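Local coordinates for DUF4848 domain-containing protein (Bacteroides thetaiotaomicron, PDB 4LB8) that is of unknown function but carries a signal sequence and is probably exported as a lipoprotein of a gut bacterium, at residues Y91-M103 and D108-Y120. Residues are numbered along the deposited sequence; the frame is centred on the assembly and turned at random.
Sequences YEKYKHKYGDVFM and DATDLSPYSRLVY
Met103 and Tyr115 pair their backbones in a single antiparallel hydrogen-bonded bridge, Met103 N to Tyr115 O at 2.9 Å and Tyr115 N to Met103 O at 2.7 Å, both in the carbonyl plane, where the chain doubles back after helix 84-98. Arg117 suits the helix exit because its extended side chain carries donors to backbone carbonyls of the turn that follows: NE reaches Asp100 O at 3.2 Å from above the carbonyl plane, while NH2 bonds weakly to the O atoms of Gly99 and Phe102. Selenomethionine Met103 lays CB over the centre of one guanidinium face, and its chain, bent at chi3 (76°), turns CE to Tyr115 CB, 3.8 Å away. Shortening Arg117 to an alanine is likely to leave the Asp100 carbonyl without this donor and to uncover one flank of Met103. Tyr91 has CG anti to its nitrogen (chi1 -172°), which carries OH to Leu112 O at 2.6 Å; Leu112 CD2 lies over the rim of one ring face, Lys95 CG over that of the opposite one. Compact Pro114 fits between Phe102 CB and the hydroxyl of Tyr94, which bonds to Ala70 O. Helix 63-80 packs against Tyr94 and Val101, helix 148-152 touches Met103 and Tyr115, and strand residue Arg208 of the second subunit makes a cation-pi contact with Tyr115.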
ATOM      1  N   TYR A  91      -1.922  27.686   8.701  1.00 57.23           N
ATOM      2  CA  TYR A  91      -2.336  26.353   9.124  1.00 53.81           C
ATOM      3  C   TYR A  91      -2.113  26.093  10.627  1.00 57.76           C
ATOM      4  O   TYR A  91      -2.842  25.276  11.190  1.00 55.83           O
ATOM      5  CB  TYR A  91      -1.637  25.287   8.268  1.00 51.87           C
ATOM      6  CG  TYR A  91      -2.139  23.879   8.495  1.00 49.09           C
ATOM      7  CD1 TYR A  91      -3.435  23.509   8.136  1.00 49.25           C
ATOM      8  CD2 TYR A  91      -1.307  22.905   9.032  1.00 48.95           C
ATOM      9  CE1 TYR A  91      -3.900  22.208   8.343  1.00 47.39           C
ATOM     10  CE2 TYR A  91      -1.751  21.597   9.216  1.00 48.66           C
ATOM     11  CZ  TYR A  91      -3.056  21.260   8.899  1.00 53.20           C
ATOM     12  OH  TYR A  91      -3.475  19.978   9.126  1.00 53.17           O
ATOM     13  N   GLU A  92      -1.141  26.780  11.272  1.00 56.71           N
ATOM     14  CA  GLU A  92      -0.895  26.651  12.715  1.00 57.79           C
ATOM     15  C   GLU A  92      -2.050  27.277  13.483  1.00 62.35           C
ATOM     16  O   GLU A  92      -2.524  26.701  14.474  1.00 61.69           O
ATOM     17  CB  GLU A  92       0.443  27.289  13.146  1.00 61.26           C
ATOM     18  CG  GLU A  92       1.650  26.364  13.026  1.00 78.22           C
ATOM     19  CD  GLU A  92       1.611  25.055  13.798  1.00107.27           C
ATOM     20  OE1 GLU A  92       1.642  25.105  15.049  1.00107.72           O
ATOM     21  OE2 GLU A  92       1.581  23.979  13.152  1.00 98.75           O
ATOM     22  N   LYS A  93      -2.531  28.437  12.982  1.00 59.20           N
ATOM     23  CA  LYS A  93      -3.648  29.198  13.547  1.00 59.33           C
ATOM     24  C   LYS A  93      -4.941  28.396  13.346  1.00 60.90           C
ATOM     25  O   LYS A  93      -5.709  28.250  14.293  1.00 61.13           O
ATOM     26  CB  LYS A  93      -3.714  30.611  12.931  1.00 63.70           C
ATOM     27  CG  LYS A  93      -2.520  31.473  13.359  1.00 79.69           C
ATOM     28  CD  LYS A  93      -2.406  32.808  12.631  1.00 93.28           C
ATOM     29  CE  LYS A  93      -1.458  33.779  13.317  1.00104.17           C
ATOM     30  NZ  LYS A  93      -0.025  33.415  13.127  1.00113.26           N
ATOM     31  N   TYR A  94      -5.121  27.794  12.148  1.00 54.71           N
ATOM     32  CA  TYR A  94      -6.238  26.912  11.791  1.00 51.99           C
ATOM     33  C   TYR A  94      -6.334  25.706  12.761  1.00 54.93           C
ATOM     34  O   TYR A  94      -7.411  25.464  13.316  1.00 53.84           O
ATOM     35  CB  TYR A  94      -6.075  26.425  10.340  1.00 51.24           C
ATOM     36  CG  TYR A  94      -7.106  25.416   9.876  1.00 49.99           C
ATOM     37  CD1 TYR A  94      -8.318  25.828   9.326  1.00 51.38           C
ATOM     38  CD2 TYR A  94      -6.844  24.047   9.931  1.00 48.75           C
ATOM     39  CE1 TYR A  94      -9.256  24.903   8.872  1.00 49.73           C
ATOM     40  CE2 TYR A  94      -7.780  23.111   9.493  1.00 47.68           C
ATOM     41  CZ  TYR A  94      -8.975  23.543   8.946  1.00 51.30           C
ATOM     42  OH  TYR A  94      -9.869  22.616   8.475  1.00 44.32           O
ATOM     43  N   LYS A  95      -5.218  24.941  12.937  1.00 51.12           N
ATOM     44  CA  LYS A  95      -5.155  23.783  13.838  1.00 48.96           C
ATOM     45  C   LYS A  95      -5.540  24.202  15.254  1.00 57.34           C
ATOM     46  O   LYS A  95      -6.469  23.621  15.799  1.00 57.81           O
ATOM     47  CB  LYS A  95      -3.771  23.159  13.826  1.00 48.32           C
ATOM     48  CG  LYS A  95      -3.481  22.347  12.594  1.00 40.16           C
ATOM     49  CD  LYS A  95      -2.113  21.657  12.703  1.00 46.61           C
ATOM     50  CE  LYS A  95      -2.198  20.214  13.159  1.00 57.79           C
ATOM     51  NZ  LYS A  95      -0.900  19.497  13.006  1.00 65.99           N
ATOM     52  N   HIS A  96      -4.920  25.276  15.804  1.00 56.03           N
ATOM     53  CA  HIS A  96      -5.262  25.801  17.125  1.00 57.49           C
ATOM     54  C   HIS A  96      -6.784  26.038  17.251  1.00 59.22           C
ATOM     55  O   HIS A  96      -7.378  25.671  18.270  1.00 58.88           O
ATOM     56  CB  HIS A  96      -4.485  27.100  17.422  1.00 61.78           C
ATOM     57  CG  HIS A  96      -4.878  27.740  18.727  1.00 68.01           C
ATOM     58  ND1 HIS A  96      -4.345  27.310  19.940  1.00 70.79           N
ATOM     59  CD2 HIS A  96      -5.795  28.709  18.980  1.00 71.68           C
ATOM     60  CE1 HIS A  96      -4.936  28.039  20.877  1.00 71.40           C
ATOM     61  NE2 HIS A  96      -5.820  28.892  20.352  1.00 72.22           N
ATOM     62  N   LYS A  97      -7.403  26.631  16.206  1.00 53.70           N
ATOM     63  CA  LYS A  97      -8.824  26.956  16.124  1.00 52.24           C
ATOM     64  C   LYS A  97      -9.726  25.707  16.207  1.00 56.97           C
ATOM     65  O   LYS A  97     -10.689  25.723  16.976  1.00 57.70           O
ATOM     66  CB  LYS A  97      -9.121  27.744  14.826  1.00 53.07           C
ATOM     67  CG  LYS A  97     -10.578  28.203  14.690  1.00 50.25           C
ATOM     68  CD  LYS A  97     -10.839  29.040  13.445  1.00 54.94           C
ATOM     69  CE  LYS A  97     -12.285  29.495  13.364  1.00 55.54           C
ATOM     70  NZ  LYS A  97     -12.568  30.301  12.141  1.00 63.44           N
ATOM     71  N   TYR A  98      -9.420  24.643  15.425  1.00 52.49           N
ATOM     72  CA  TYR A  98     -10.237  23.428  15.299  1.00 50.67           C
ATOM     73  C   TYR A  98      -9.727  22.177  16.049  1.00 52.30           C
ATOM     74  O   TYR A  98     -10.493  21.234  16.203  1.00 49.57           O
ATOM     75  CB  TYR A  98     -10.375  23.069  13.799  1.00 51.31           C
ATOM     76  CG  TYR A  98     -11.161  24.099  13.021  1.00 54.29           C
ATOM     77  CD1 TYR A  98     -12.544  24.187  13.140  1.00 55.90           C
ATOM     78  CD2 TYR A  98     -10.517  25.015  12.189  1.00 56.13           C
ATOM     79  CE1 TYR A  98     -13.271  25.175  12.469  1.00 57.46           C
ATOM     80  CE2 TYR A  98     -11.233  26.006  11.510  1.00 57.62           C
ATOM     81  CZ  TYR A  98     -12.610  26.082  11.656  1.00 63.28           C
ATOM     82  OH  TYR A  98     -13.334  27.026  10.970  1.00 63.36           O
ATOM     83  N   GLY A  99      -8.466  22.179  16.484  1.00 50.27           N
ATOM     84  CA  GLY A  99      -7.785  21.058  17.131  1.00 49.36           C
ATOM     85  C   GLY A  99      -8.282  20.548  18.465  1.00 54.29           C
ATOM     86  O   GLY A  99      -7.715  19.584  18.982  1.00 54.14           O
ATOM     87  N   ASP A 100      -9.343  21.156  19.020  1.00 51.87           N
ATOM     88  CA  ASP A 100      -9.958  20.732  20.271  1.00 52.02           C
ATOM     89  C   ASP A 100     -11.255  19.944  19.995  1.00 53.93           C
ATOM     90  O   ASP A 100     -11.350  18.778  20.417  1.00 54.34           O
ATOM     91  CB  ASP A 100     -10.185  21.931  21.188  1.00 55.85           C
ATOM     92  CG  ASP A 100      -8.872  22.358  21.809  1.00 78.96           C
ATOM     93  OD1 ASP A 100      -8.036  22.962  21.084  1.00 83.12           O
ATOM     94  OD2 ASP A 100      -8.619  21.979  22.971  1.00 86.58           O
ATOM     95  N   VAL A 101     -12.225  20.547  19.253  1.00 46.11           N
ATOM     96  CA  VAL A 101     -13.464  19.863  18.844  1.00 43.51           C
ATOM     97  C   VAL A 101     -13.072  18.704  17.888  1.00 47.35           C
ATOM     98  O   VAL A 101     -13.580  17.578  18.014  1.00 47.07           O
ATOM     99  CB  VAL A 101     -14.478  20.835  18.178  1.00 46.37           C
ATOM    100  CG1 VAL A 101     -15.768  20.122  17.818  1.00 44.91           C
ATOM    101  CG2 VAL A 101     -14.775  22.025  19.078  1.00 47.16           C
ATOM    102  N   PHE A 102     -12.118  18.988  16.962  1.00 41.41           N
ATOM    103  CA  PHE A 102     -11.643  18.029  15.981  1.00 38.86           C
ATOM    104  C   PHE A 102     -10.249  17.545  16.283  1.00 43.13           C
ATOM    105  O   PHE A 102      -9.551  18.066  17.135  1.00 45.86           O
ATOM    106  CB  PHE A 102     -11.738  18.586  14.549  1.00 39.43           C
ATOM    107  CG  PHE A 102     -13.151  18.905  14.145  1.00 39.53           C
ATOM    108  CD1 PHE A 102     -14.195  18.033  14.449  1.00 41.75           C
ATOM    109  CD2 PHE A 102     -13.447  20.085  13.466  1.00 41.60           C
ATOM    110  CE1 PHE A 102     -15.512  18.326  14.060  1.00 42.51           C
ATOM    111  CE2 PHE A 102     -14.761  20.389  13.094  1.00 44.49           C
ATOM    112  CZ  PHE A 102     -15.783  19.499  13.380  1.00 42.23           C
HETATM  113  N   MSE A 103      -9.852  16.544  15.539  1.00 38.42           N
HETATM  114  CA  MSE A 103      -8.647  15.740  15.668  1.00 36.30           C
HETATM  115  C   MSE A 103      -7.874  15.765  14.344  1.00 42.12           C
HETATM  116  O   MSE A 103      -8.479  15.702  13.276  1.00 42.36           O
HETATM  117  CB  MSE A 103      -9.227  14.356  15.974  1.00 36.15           C
HETATM  118  CG  MSE A 103      -8.293  13.258  16.145  1.00 40.65           C
HETATM  119 SE   MSE A 103      -9.381  11.703  16.488  0.75 43.99          SE
HETATM  120  CE  MSE A 103     -10.064  11.255  14.800  1.00 38.73           C
ATOM    121  N   ASP A 108       0.059  10.493   9.100  1.00 50.91           N
ATOM    122  CA  ASP A 108       0.508  11.183   7.885  1.00 48.94           C
ATOM    123  C   ASP A 108       0.328  12.707   8.035  1.00 50.65           C
ATOM    124  O   ASP A 108      -0.802  13.211   8.016  1.00 50.98           O
ATOM    125  CB  ASP A 108      -0.256  10.635   6.670  1.00 49.61           C
ATOM    126  CG  ASP A 108       0.115  11.213   5.323  1.00 57.36           C
ATOM    127  OD1 ASP A 108       1.030  12.071   5.270  1.00 57.16           O
ATOM    128  OD2 ASP A 108      -0.518  10.817   4.313  1.00 63.02           O
ATOM    129  N   ALA A 109       1.448  13.437   8.145  1.00 44.94           N
ATOM    130  CA  ALA A 109       1.469  14.903   8.308  1.00 44.84           C
ATOM    131  C   ALA A 109       1.164  15.677   7.018  1.00 46.37           C
ATOM    132  O   ALA A 109       1.020  16.902   7.080  1.00 46.67           O
ATOM    133  CB  ALA A 109       2.804  15.357   8.868  1.00 46.49           C
ATOM    134  N   THR A 110       1.038  14.977   5.869  1.00 41.21           N
ATOM    135  CA  THR A 110       0.655  15.581   4.586  1.00 40.97           C
ATOM    136  C   THR A 110      -0.879  15.620   4.488  1.00 44.85           C
ATOM    137  O   THR A 110      -1.427  16.307   3.616  1.00 45.21           O
ATOM    138  CB  THR A 110       1.306  14.872   3.387  1.00 45.86           C
ATOM    139  OG1 THR A 110       0.808  13.542   3.270  1.00 43.33           O
ATOM    140  CG2 THR A 110       2.827  14.862   3.468  1.00 41.15           C
ATOM    141  N   ASP A 111      -1.571  14.897   5.399  1.00 39.97           N
ATOM    142  CA  ASP A 111      -3.028  14.894   5.462  1.00 38.95           C
ATOM    143  C   ASP A 111      -3.413  16.023   6.401  1.00 41.50           C
ATOM    144  O   ASP A 111      -3.283  15.924   7.627  1.00 38.48           O
ATOM    145  CB  ASP A 111      -3.570  13.528   5.890  1.00 39.89           C
ATOM    146  CG  ASP A 111      -5.034  13.495   6.287  1.00 40.87           C
ATOM    147  OD1 ASP A 111      -5.787  14.419   5.890  1.00 38.19           O
ATOM    148  OD2 ASP A 111      -5.428  12.551   6.997  1.00 45.72           O
ATOM    149  N   LEU A 112      -3.876  17.114   5.780  1.00 39.24           N
ATOM    150  CA  LEU A 112      -4.187  18.396   6.391  1.00 38.45           C
ATOM    151  C   LEU A 112      -5.520  18.506   7.052  1.00 41.95           C
ATOM    152  O   LEU A 112      -5.702  19.432   7.846  1.00 41.09           O
ATOM    153  CB  LEU A 112      -4.148  19.475   5.302  1.00 38.56           C
ATOM    154  CG  LEU A 112      -2.898  19.602   4.500  1.00 41.69           C
ATOM    155  CD1 LEU A 112      -3.064  20.681   3.504  1.00 42.93           C
ATOM    156  CD2 LEU A 112      -1.688  19.864   5.393  1.00 41.96           C
ATOM    157  N   SER A 113      -6.485  17.655   6.653  1.00 40.15           N
ATOM    158  CA  SER A 113      -7.899  17.716   7.063  1.00 39.44           C
ATOM    159  C   SER A 113      -8.190  17.430   8.527  1.00 42.82           C
ATOM    160  O   SER A 113      -7.665  16.459   9.080  1.00 42.94           O
ATOM    161  CB  SER A 113      -8.729  16.760   6.219  1.00 39.86           C
ATOM    162  OG  SER A 113      -8.911  17.333   4.939  1.00 44.28           O
ATOM    163  N   PRO A 114      -9.091  18.220   9.158  1.00 40.48           N
ATOM    164  CA  PRO A 114      -9.515  17.881  10.535  1.00 39.34           C
ATOM    165  C   PRO A 114     -10.471  16.700  10.492  1.00 41.02           C
ATOM    166  O   PRO A 114     -11.123  16.484   9.472  1.00 40.27           O
ATOM    167  CB  PRO A 114     -10.218  19.155  11.026  1.00 41.79           C
ATOM    168  CG  PRO A 114     -10.746  19.803   9.799  1.00 47.36           C
ATOM    169  CD  PRO A 114      -9.849  19.380   8.629  1.00 43.09           C
ATOM    170  N   TYR A 115     -10.556  15.945  11.580  1.00 38.39           N
ATOM    171  CA  TYR A 115     -11.427  14.771  11.699  1.00 37.77           C
ATOM    172  C   TYR A 115     -12.350  14.850  12.893  1.00 41.68           C
ATOM    173  O   TYR A 115     -11.979  15.428  13.927  1.00 41.40           O
ATOM    174  CB  TYR A 115     -10.582  13.499  11.836  1.00 38.41           C
ATOM    175  CG  TYR A 115      -9.907  13.089  10.554  1.00 41.53           C
ATOM    176  CD1 TYR A 115     -10.537  12.234   9.654  1.00 42.61           C
ATOM    177  CD2 TYR A 115      -8.629  13.557  10.230  1.00 42.26           C
ATOM    178  CE1 TYR A 115      -9.911  11.830   8.479  1.00 40.97           C
ATOM    179  CE2 TYR A 115      -8.007  13.185   9.040  1.00 42.62           C
ATOM    180  CZ  TYR A 115      -8.650  12.316   8.171  1.00 50.49           C
ATOM    181  OH  TYR A 115      -8.059  11.935   6.992  1.00 55.39           O
ATOM    182  N   SER A 116     -13.529  14.201  12.780  1.00 37.80           N
ATOM    183  CA  SER A 116     -14.463  14.064  13.909  1.00 37.18           C
ATOM    184  C   SER A 116     -13.814  13.106  14.906  1.00 40.75           C
ATOM    185  O   SER A 116     -13.088  12.200  14.497  1.00 37.80           O
ATOM    186  CB  SER A 116     -15.810  13.523  13.427  1.00 39.67           C
ATOM    187  OG  SER A 116     -16.920  13.805  14.268  1.00 50.06           O
ATOM    188  N   ARG A 117     -14.038  13.324  16.201  1.00 40.78           N
ATOM    189  CA  ARG A 117     -13.536  12.448  17.266  1.00 39.61           C
ATOM    190  C   ARG A 117     -14.550  11.319  17.498  1.00 41.92           C
ATOM    191  O   ARG A 117     -14.209  10.337  18.115  1.00 42.67           O
ATOM    192  CB  ARG A 117     -13.273  13.239  18.556  1.00 36.56           C
ATOM    193  CG  ARG A 117     -12.036  14.117  18.446  1.00 38.79           C
ATOM    194  CD  ARG A 117     -11.799  14.938  19.708  1.00 44.74           C
ATOM    195  NE  ARG A 117     -10.626  15.817  19.606  1.00 45.64           N
ATOM    196  CZ  ARG A 117      -9.377  15.431  19.847  1.00 58.63           C
ATOM    197  NH1 ARG A 117      -9.116  14.174  20.195  1.00 39.65           N
ATOM    198  NH2 ARG A 117      -8.373  16.290  19.714  1.00 50.13           N
ATOM    199  N   LEU A 118     -15.752  11.436  16.923  1.00 37.34           N
ATOM    200  CA  LEU A 118     -16.883  10.515  17.035  1.00 36.78           C
ATOM    201  C   LEU A 118     -16.652   9.146  16.435  1.00 41.50           C
ATOM    202  O   LEU A 118     -16.224   9.014  15.290  1.00 42.01           O
ATOM    203  CB  LEU A 118     -18.135  11.107  16.345  1.00 36.20           C
ATOM    204  CG  LEU A 118     -18.780  12.341  16.951  1.00 40.37           C
ATOM    205  CD1 LEU A 118     -20.016  12.727  16.179  1.00 40.09           C
ATOM    206  CD2 LEU A 118     -19.134  12.136  18.406  1.00 41.69           C
ATOM    207  N   VAL A 119     -17.039   8.125  17.186  1.00 37.36           N
ATOM    208  CA  VAL A 119     -17.019   6.734  16.729  1.00 35.31           C
ATOM    209  C   VAL A 119     -18.279   6.560  15.855  1.00 40.56           C
ATOM    210  O   VAL A 119     -18.204   6.064  14.731  1.00 41.36           O
ATOM    211  CB  VAL A 119     -16.979   5.744  17.932  1.00 35.36           C
ATOM    212  CG1 VAL A 119     -16.989   4.298  17.465  1.00 33.73           C
ATOM    213  CG2 VAL A 119     -15.799   6.022  18.836  1.00 34.16           C
ATOM    214  N   TYR A 120     -19.426   7.021  16.379  1.00 36.00           N
ATOM    215  CA  TYR A 120     -20.735   6.963  15.731  1.00 35.22           C
ATOM    216  C   TYR A 120     -20.908   8.284  15.002  1.00 39.42           C
ATOM    217  O   TYR A 120     -21.502   9.239  15.496  1.00 39.85           O
ATOM    218  CB  TYR A 120     -21.813   6.670  16.792  1.00 36.54           C
ATOM    219  CG  TYR A 120     -21.430   5.521  17.710  1.00 39.13           C
ATOM    220  CD1 TYR A 120     -20.952   4.318  17.194  1.00 40.58           C
ATOM    221  CD2 TYR A 120     -21.501   5.650  19.094  1.00 40.92           C
ATOM    222  CE1 TYR A 120     -20.540   3.285  18.028  1.00 40.63           C
ATOM    223  CE2 TYR A 120     -21.115   4.608  19.939  1.00 41.99           C
ATOM    224  CZ  TYR A 120     -20.655   3.421  19.398  1.00 48.61           C
ATOM    225  OH  TYR A 120     -20.298   2.368  20.201  1.00 52.27           O
TER
HETATM  226  O   HOH W   1     -15.235  15.584  17.085  1.00 35.73           O